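Local structure of site-specific recombinase, resolvase family protein (Streptococcus pneumoniae, 3GUV) at residues Lys4-Val13 / Asp39-Gly50. The protein probably binds DNA and cuts and rejoins it at specific sites, as a member of the resolvase family of site-specific recombinases. Residues are numbered along the deposited sequence; the frame is centred on the assembly and turned at random.
Sequences KIKVYLYTRV and DYEIVGEYEDAG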
# COMPACT_ATOMS: atom_id res chain seq x y z
N LYS A 4 -16.60 -28.85 1.41
CA LYS A 4 -15.29 -28.09 1.37
C LYS A 4 -15.38 -26.64 0.88
O LYS A 4 -16.20 -26.28 0.05
CB LYS A 4 -14.25 -28.84 0.54
CG LYS A 4 -14.16 -30.28 0.95
CD LYS A 4 -12.90 -30.95 0.48
CE LYS A 4 -12.79 -32.30 1.18
NZ LYS A 4 -11.88 -33.20 0.44
N ILE A 5 -14.49 -25.81 1.42
CA ILE A 5 -14.40 -24.43 0.96
C ILE A 5 -13.97 -24.46 -0.51
O ILE A 5 -13.01 -25.15 -0.84
CB ILE A 5 -13.40 -23.65 1.84
CG1 ILE A 5 -13.96 -23.52 3.27
CG2 ILE A 5 -13.05 -22.30 1.22
CD1 ILE A 5 -15.40 -23.05 3.34
N LYS A 6 -14.70 -23.74 -1.36
CA LYS A 6 -14.40 -23.63 -2.79
C LYS A 6 -13.58 -22.37 -3.14
O LYS A 6 -13.89 -21.24 -2.68
CB LYS A 6 -15.69 -23.64 -3.61
CG LYS A 6 -16.33 -25.04 -3.63
CD LYS A 6 -17.74 -25.03 -4.22
CE LYS A 6 -18.67 -25.83 -3.35
NZ LYS A 6 -18.17 -27.21 -3.10
N VAL A 7 -12.59 -22.57 -4.01
CA VAL A 7 -11.72 -21.49 -4.42
C VAL A 7 -11.45 -21.50 -5.95
O VAL A 7 -11.60 -22.55 -6.67
CB VAL A 7 -10.36 -21.57 -3.61
CG1 VAL A 7 -10.60 -21.83 -2.07
CG2 VAL A 7 -9.46 -22.65 -4.13
N TYR A 8 -11.12 -20.32 -6.45
CA TYR A 8 -10.54 -20.11 -7.78
C TYR A 8 -9.05 -19.86 -7.61
O TYR A 8 -8.65 -19.21 -6.61
CB TYR A 8 -11.13 -18.86 -8.44
CG TYR A 8 -12.57 -18.92 -8.95
CD1 TYR A 8 -13.14 -20.12 -9.43
CD2 TYR A 8 -13.33 -17.76 -9.05
CE1 TYR A 8 -14.42 -20.14 -9.92
CE2 TYR A 8 -14.61 -17.76 -9.54
CZ TYR A 8 -15.16 -18.96 -9.98
OH TYR A 8 -16.45 -18.96 -10.48
N LEU A 9 -8.24 -20.32 -8.56
CA LEU A 9 -6.82 -19.95 -8.65
C LEU A 9 -6.67 -18.86 -9.70
O LEU A 9 -7.26 -18.98 -10.76
CB LEU A 9 -5.97 -21.14 -9.07
CG LEU A 9 -5.27 -21.89 -7.96
CD1 LEU A 9 -6.18 -22.20 -6.82
CD2 LEU A 9 -4.52 -23.13 -8.54
N TYR A 10 -5.90 -17.81 -9.43
CA TYR A 10 -5.59 -16.79 -10.44
C TYR A 10 -4.09 -16.59 -10.57
O TYR A 10 -3.42 -16.35 -9.58
CB TYR A 10 -6.20 -15.43 -10.10
CG TYR A 10 -5.83 -14.43 -11.16
CD1 TYR A 10 -6.42 -14.48 -12.42
CD2 TYR A 10 -4.83 -13.45 -10.92
CE1 TYR A 10 -6.07 -13.57 -13.42
CE2 TYR A 10 -4.45 -12.55 -11.92
CZ TYR A 10 -5.07 -12.61 -13.14
OH TYR A 10 -4.69 -11.74 -14.14
N THR A 11 -3.57 -16.68 -11.78
CA THR A 11 -2.15 -16.46 -12.02
C THR A 11 -1.96 -15.52 -13.22
O THR A 11 -2.84 -15.41 -14.06
CB THR A 11 -1.37 -17.81 -12.27
OG1 THR A 11 -1.93 -18.51 -13.38
CG2 THR A 11 -1.39 -18.72 -11.04
N ARG A 12 -0.80 -14.88 -13.29
CA ARG A 12 -0.46 -13.96 -14.41
C ARG A 12 1.04 -13.68 -14.47
O ARG A 12 1.77 -14.03 -13.56
CB ARG A 12 -1.23 -12.63 -14.31
CG ARG A 12 -0.92 -11.87 -12.97
CD ARG A 12 -1.50 -10.47 -12.91
NE ARG A 12 -0.93 -9.65 -13.96
CZ ARG A 12 -1.55 -9.23 -15.06
NH1 ARG A 12 -0.88 -8.49 -15.95
NH2 ARG A 12 -2.83 -9.53 -15.30
N VAL A 13 1.49 -13.09 -15.56
CA VAL A 13 2.81 -12.46 -15.65
C VAL A 13 2.54 -10.95 -15.68
O VAL A 13 1.43 -10.54 -15.98
CB VAL A 13 3.57 -12.85 -16.93
CG1 VAL A 13 3.72 -14.39 -17.02
CG2 VAL A 13 2.84 -12.33 -18.16
N ASP A 39 -7.18 -28.14 2.48
CA ASP A 39 -8.41 -28.85 2.18
C ASP A 39 -9.44 -28.00 1.41
O ASP A 39 -10.66 -28.13 1.60
CB ASP A 39 -9.02 -29.44 3.47
CG ASP A 39 -9.62 -30.81 3.26
OD1 ASP A 39 -10.71 -31.07 3.79
OD2 ASP A 39 -8.99 -31.63 2.56
N TYR A 40 -8.94 -27.14 0.51
CA TYR A 40 -9.79 -26.38 -0.38
C TYR A 40 -10.16 -27.23 -1.60
O TYR A 40 -9.45 -28.19 -1.96
CB TYR A 40 -9.09 -25.10 -0.87
CG TYR A 40 -8.83 -24.07 0.21
CD1 TYR A 40 -9.83 -23.70 1.11
CD2 TYR A 40 -7.61 -23.46 0.32
CE1 TYR A 40 -9.60 -22.76 2.11
CE2 TYR A 40 -7.37 -22.52 1.29
CZ TYR A 40 -8.37 -22.18 2.19
OH TYR A 40 -8.12 -21.26 3.15
N GLU A 41 -11.27 -26.85 -2.21
CA GLU A 41 -11.73 -27.44 -3.45
C GLU A 41 -11.64 -26.39 -4.56
O GLU A 41 -12.29 -25.34 -4.50
CB GLU A 41 -13.16 -27.98 -3.31
CG GLU A 41 -13.57 -28.92 -4.44
CD GLU A 41 -15.07 -29.26 -4.49
OE1 GLU A 41 -15.42 -30.23 -5.19
OE2 GLU A 41 -15.90 -28.57 -3.86
N ILE A 42 -10.82 -26.68 -5.56
CA ILE A 42 -10.57 -25.76 -6.66
C ILE A 42 -11.70 -26.02 -7.64
O ILE A 42 -11.93 -27.18 -8.02
CB ILE A 42 -9.20 -25.99 -7.34
CG1 ILE A 42 -8.06 -25.83 -6.31
CG2 ILE A 42 -9.01 -25.05 -8.51
CD1 ILE A 42 -6.60 -26.13 -6.86
N VAL A 43 -12.39 -24.95 -8.03
CA VAL A 43 -13.50 -25.01 -8.95
C VAL A 43 -13.30 -24.10 -10.18
O VAL A 43 -14.21 -23.97 -11.01
CB VAL A 43 -14.86 -24.73 -8.25
CG1 VAL A 43 -15.15 -25.82 -7.26
CG2 VAL A 43 -14.90 -23.31 -7.61
N GLY A 44 -12.09 -23.54 -10.33
CA GLY A 44 -11.76 -22.71 -11.49
C GLY A 44 -10.33 -22.20 -11.45
O GLY A 44 -9.82 -21.89 -10.40
N GLU A 45 -9.69 -22.14 -12.60
CA GLU A 45 -8.35 -21.64 -12.71
C GLU A 45 -8.34 -20.66 -13.85
O GLU A 45 -8.83 -20.99 -14.94
CB GLU A 45 -7.36 -22.77 -12.98
CG GLU A 45 -7.36 -23.85 -11.88
CD GLU A 45 -6.50 -25.03 -12.21
OE1 GLU A 45 -5.27 -24.84 -12.38
OE2 GLU A 45 -7.03 -26.18 -12.29
N TYR A 46 -7.84 -19.45 -13.59
CA TYR A 46 -7.79 -18.37 -14.56
C TYR A 46 -6.35 -17.82 -14.65
O TYR A 46 -5.65 -17.72 -13.66
CB TYR A 46 -8.71 -17.24 -14.13
CG TYR A 46 -10.18 -17.59 -14.00
CD1 TYR A 46 -11.08 -17.30 -15.01
CD2 TYR A 46 -10.67 -18.15 -12.83
CE1 TYR A 46 -12.47 -17.61 -14.85
CE2 TYR A 46 -12.00 -18.48 -12.67
CZ TYR A 46 -12.90 -18.19 -13.67
OH TYR A 46 -14.21 -18.49 -13.47
N GLU A 47 -5.91 -17.49 -15.85
CA GLU A 47 -4.51 -17.17 -16.11
C GLU A 47 -4.37 -16.13 -17.22
O GLU A 47 -4.86 -16.35 -18.32
CB GLU A 47 -3.74 -18.42 -16.52
CG GLU A 47 -2.24 -18.22 -16.55
CD GLU A 47 -1.45 -19.52 -16.56
OE1 GLU A 47 -1.26 -20.07 -17.68
OE2 GLU A 47 -0.97 -19.98 -15.48
N ASP A 48 -3.73 -15.00 -16.92
CA ASP A 48 -3.31 -14.03 -17.95
C ASP A 48 -1.80 -14.26 -18.22
O ASP A 48 -0.94 -13.68 -17.55
CB ASP A 48 -3.56 -12.63 -17.43
CG ASP A 48 -5.04 -12.28 -17.38
OD1 ASP A 48 -5.66 -12.34 -18.46
OD2 ASP A 48 -5.56 -11.94 -16.28
N ALA A 49 -1.46 -15.15 -19.15
CA ALA A 49 -0.10 -15.75 -19.17
C ALA A 49 0.88 -14.99 -20.03
O ALA A 49 2.08 -15.31 -20.04
CB ALA A 49 -0.13 -17.23 -19.56
N GLY A 50 0.41 -13.95 -20.73
CA GLY A 50 1.29 -13.05 -21.45
C GLY A 50 1.70 -13.71 -22.73
O GLY A 50 2.87 -13.60 -23.13
O HOH W 1 -4.35 -20.19 -12.39
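Tyr46 turns the edge of its ring onto the face of Tyr8 in a T-shaped stack, centroids 5.0 Å apart and planes at 75°. Its CE2 sits over the centre of the Tyr8 ring, and its hydroxyl lies over the same ring before bonding to Asp68 of helix 60-70; the Tyr8 hydroxyl goes to Asp74. Gly44, across from Tyr8, has no side chain to stand in that ring's way, with Tyr8 CD1 3.6 Å from Gly44 CA. A beta bulge, its extra residue in 41-48, interrupts the pairing: Val7 O takes Val43 N, but Leu9 N bonds to Gly44 O, one residue further on than a regular parallel ladder would give. These two strands are joined through helix 24-37 as a beta-alpha-beta crossover of the resolvase N-terminal domain, 41-48 being an edge strand within this chain and 6-12 lying between it and 78-81. On the opposite face, Val7 CG1 rests over the Tyr40 ring in a CH-pi contact, 4.0 Å from its centroid. Thr11 OG1 donates to the anti lone pair of Glu47 OE2 at 2.7 Å, an oxygen that also pairs with Lys28. At the C-terminal ends, Tyr10, with CG anti to its backbone nitrogen (chi1 179°), extends its hydroxyl toward Asp48; Arg12 NH2 donates to Tyr10 OH at 3.1 Å and to Gly58 O, while the Asp48 carboxylate receives backbone N-H groups of Gln61 and Phe62.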